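PDB 2CUW: hypothetical protein PurS from Thermus thermophilus, which is of unknown function but belongs to the PurS family of small alpha/beta proteins. Local coordinates for residues Q5-I10 / V43-F48. Numbering follows the deposited sequence.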
loop_
_atom_site.group_PDB
_atom_site.type_symbol
_atom_site.label_atom_id
_atom_site.label_comp_id
_atom_site.label_asym_id
_atom_site.label_seq_id
_atom_site.Cartn_x
_atom_site.Cartn_y
_atom_site.Cartn_z
ATOM N N GLN A 5 5.744 13.473 0.664
ATOM C CA GLN A 5 5.577 12.265 -0.122
ATOM C C GLN A 5 4.943 11.247 0.797
ATOM O O GLN A 5 5.478 10.939 1.864
ATOM C CB GLN A 5 6.922 11.729 -0.632
ATOM C CG GLN A 5 6.779 10.482 -1.497
ATOM C CD GLN A 5 8.109 9.919 -1.962
ATOM O OE1 GLN A 5 8.887 10.599 -2.619
ATOM N NE2 GLN A 5 8.370 8.665 -1.622
ATOM N N ALA A 6 3.785 10.744 0.395
ATOM C CA ALA A 6 3.092 9.740 1.174
ATOM C C ALA A 6 3.285 8.408 0.474
ATOM O O ALA A 6 3.149 8.321 -0.744
ATOM C CB ALA A 6 1.611 10.058 1.248
ATOM N N THR A 7 3.613 7.377 1.242
ATOM C CA THR A 7 3.775 6.048 0.675
ATOM C C THR A 7 2.556 5.287 1.144
ATOM O O THR A 7 2.484 4.864 2.300
ATOM C CB THR A 7 5.041 5.344 1.193
ATOM O OG1 THR A 7 6.188 6.122 0.842
ATOM C CG2 THR A 7 5.157 3.958 0.572
ATOM N N LEU A 8 1.589 5.152 0.241
ATOM C CA LEU A 8 0.344 4.461 0.523
ATOM C C LEU A 8 0.326 3.050 -0.050
ATOM O O LEU A 8 0.636 2.848 -1.224
ATOM C CB LEU A 8 -0.830 5.249 -0.062
ATOM C CG LEU A 8 -1.215 6.560 0.634
ATOM C CD1 LEU A 8 -2.211 7.314 -0.218
ATOM C CD2 LEU A 8 -1.804 6.258 2.003
ATOM N N LEU A 9 -0.039 2.087 0.788
ATOM C CA LEU A 9 -0.148 0.693 0.381
ATOM C C LEU A 9 -1.627 0.330 0.338
ATOM O O LEU A 9 -2.365 0.578 1.295
ATOM C CB LEU A 9 0.545 -0.228 1.392
ATOM C CG LEU A 9 2.041 0.008 1.636
ATOM C CD1 LEU A 9 2.569 -1.061 2.601
ATOM C CD2 LEU A 9 2.794 -0.028 0.296
ATOM N N ILE A 10 -2.068 -0.238 -0.773
ATOM C CA ILE A 10 -3.458 -0.663 -0.884
ATOM C C ILE A 10 -3.385 -2.169 -1.022
ATOM O O ILE A 10 -2.977 -2.690 -2.061
ATOM C CB ILE A 10 -4.134 -0.054 -2.108
ATOM C CG1 ILE A 10 -4.029 1.467 -2.033
ATOM C CG2 ILE A 10 -5.595 -0.515 -2.176
ATOM C CD1 ILE A 10 -4.629 2.175 -3.222
ATOM N N VAL A 43 1.279 -0.009 -4.443
ATOM C CA VAL A 43 1.922 1.024 -3.650
ATOM C C VAL A 43 1.840 2.275 -4.491
ATOM O O VAL A 43 2.059 2.235 -5.699
ATOM C CB VAL A 43 3.432 0.729 -3.338
ATOM C CG1 VAL A 43 4.170 0.337 -4.594
ATOM C CG2 VAL A 43 4.085 1.985 -2.772
ATOM N N LEU A 44 1.489 3.379 -3.852
ATOM C CA LEU A 44 1.406 4.655 -4.528
ATOM C C LEU A 44 2.264 5.664 -3.793
ATOM O O LEU A 44 2.082 5.889 -2.596
ATOM C CB LEU A 44 -0.035 5.173 -4.576
ATOM C CG LEU A 44 -1.002 4.493 -5.545
ATOM C CD1 LEU A 44 -1.688 3.351 -4.851
ATOM C CD2 LEU A 44 -2.015 5.501 -6.034
ATOM N N GLU A 45 3.213 6.249 -4.515
ATOM C CA GLU A 45 4.078 7.266 -3.951
ATOM C C GLU A 45 3.396 8.553 -4.388
ATOM O O GLU A 45 3.333 8.839 -5.578
ATOM C CB GLU A 45 5.476 7.184 -4.563
ATOM C CG GLU A 45 6.203 5.865 -4.302
ATOM C CD GLU A 45 6.544 5.657 -2.828
ATOM O OE1 GLU A 45 6.314 6.588 -2.031
ATOM O OE2 GLU A 45 7.046 4.568 -2.472
ATOM N N ILE A 46 2.846 9.306 -3.441
ATOM C CA ILE A 46 2.176 10.547 -3.808
ATOM C C ILE A 46 2.868 11.770 -3.234
ATOM O O ILE A 46 3.076 11.872 -2.025
ATOM C CB ILE A 46 0.711 10.591 -3.334
ATOM C CG1 ILE A 46 -0.051 9.360 -3.826
ATOM C CG2 ILE A 46 0.046 11.857 -3.868
ATOM C CD1 ILE A 46 0.196 8.121 -2.999
ATOM N N VAL A 47 3.230 12.688 -4.115
ATOM C CA VAL A 47 3.881 13.923 -3.717
ATOM C C VAL A 47 2.833 15.037 -3.773
ATOM O O VAL A 47 2.135 15.206 -4.777
ATOM C CB VAL A 47 5.056 14.252 -4.651
ATOM C CG1 VAL A 47 5.629 15.633 -4.325
ATOM C CG2 VAL A 47 6.137 13.187 -4.493
ATOM N N PHE A 48 2.721 15.784 -2.684
ATOM C CA PHE A 48 1.741 16.857 -2.605
ATOM C C PHE A 48 2.139 17.912 -1.574
ATOM O O PHE A 48 2.895 17.632 -0.646
ATOM C CB PHE A 48 0.374 16.275 -2.233
ATOM C CG PHE A 48 0.349 15.582 -0.897
ATOM C CD1 PHE A 48 -0.182 16.217 0.222
ATOM C CD2 PHE A 48 0.867 14.299 -0.751
ATOM C CE1 PHE A 48 -0.199 15.590 1.466
ATOM C CE2 PHE A 48 0.856 13.656 0.492
ATOM C CZ PHE A 48 0.321 14.303 1.605
#
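Glu45 reaches from the strand 43-48 to two side chains of the strand 5-10 with a single carboxylate oxygen. Its OE1 accepts the hydroxyl of Thr7, 2.9 Å from OG1, on the syn side and slightly out of the carboxylate plane. Thr7 and Glu45 are directly cross-strand partners in a non-hydrogen-bonded pair, and their side chains run alongside each other in the same direction. A bend at chi2 (-66°) turns the carboxylate of Glu45 toward Thr7, bringing OE2 close to the Thr7 methyl CG2. Gln5, diagonal to Glu45 on the same face, reaches the same oxygen with its amide: NE2 lies 3.0 Å from Glu45 OE1, but the bond is weak, bent to 122° at the hydrogen, and the amide plane is turned 68° from the carboxylate. CG of Gln5 comes only loosely near CG2 of its own partner, Val47, at 4.1 Å. Farther along this face Leu9 CD2 rests on Val43 CB at 3.8 Å.

The opposite face, carrying Ala6, Leu8, Leu44 and Ile46, is apolar. Leu8 and Ile46 meet diagonally, CD1 to CD1 at 3.8 Å, while the Ile10 methyl CD1 touches Leu44 CD1 at 3.6 Å. The Phe48 ring turns its edge to Ala6, whose CB lies in the ring plane 3.8 Å from CE2. Between the two faces, the hydrogen-bonded pairs Ala6-Ile46 and Leu8-Leu44 each make two nearly straight backbone bonds.

The strand 3-12 is central in a three-stranded antiparallel sheet, with 42-49 on one flank and 73-82 on the other, where the backbones of Gln5 and Thr7 hydrogen-bond to Lys81 and Ala79. Helix 53-67 packs on the apolar face, placing Ala60 on Ala6, Met63 on Phe48 and Leu67 on Ile10 and Leu44.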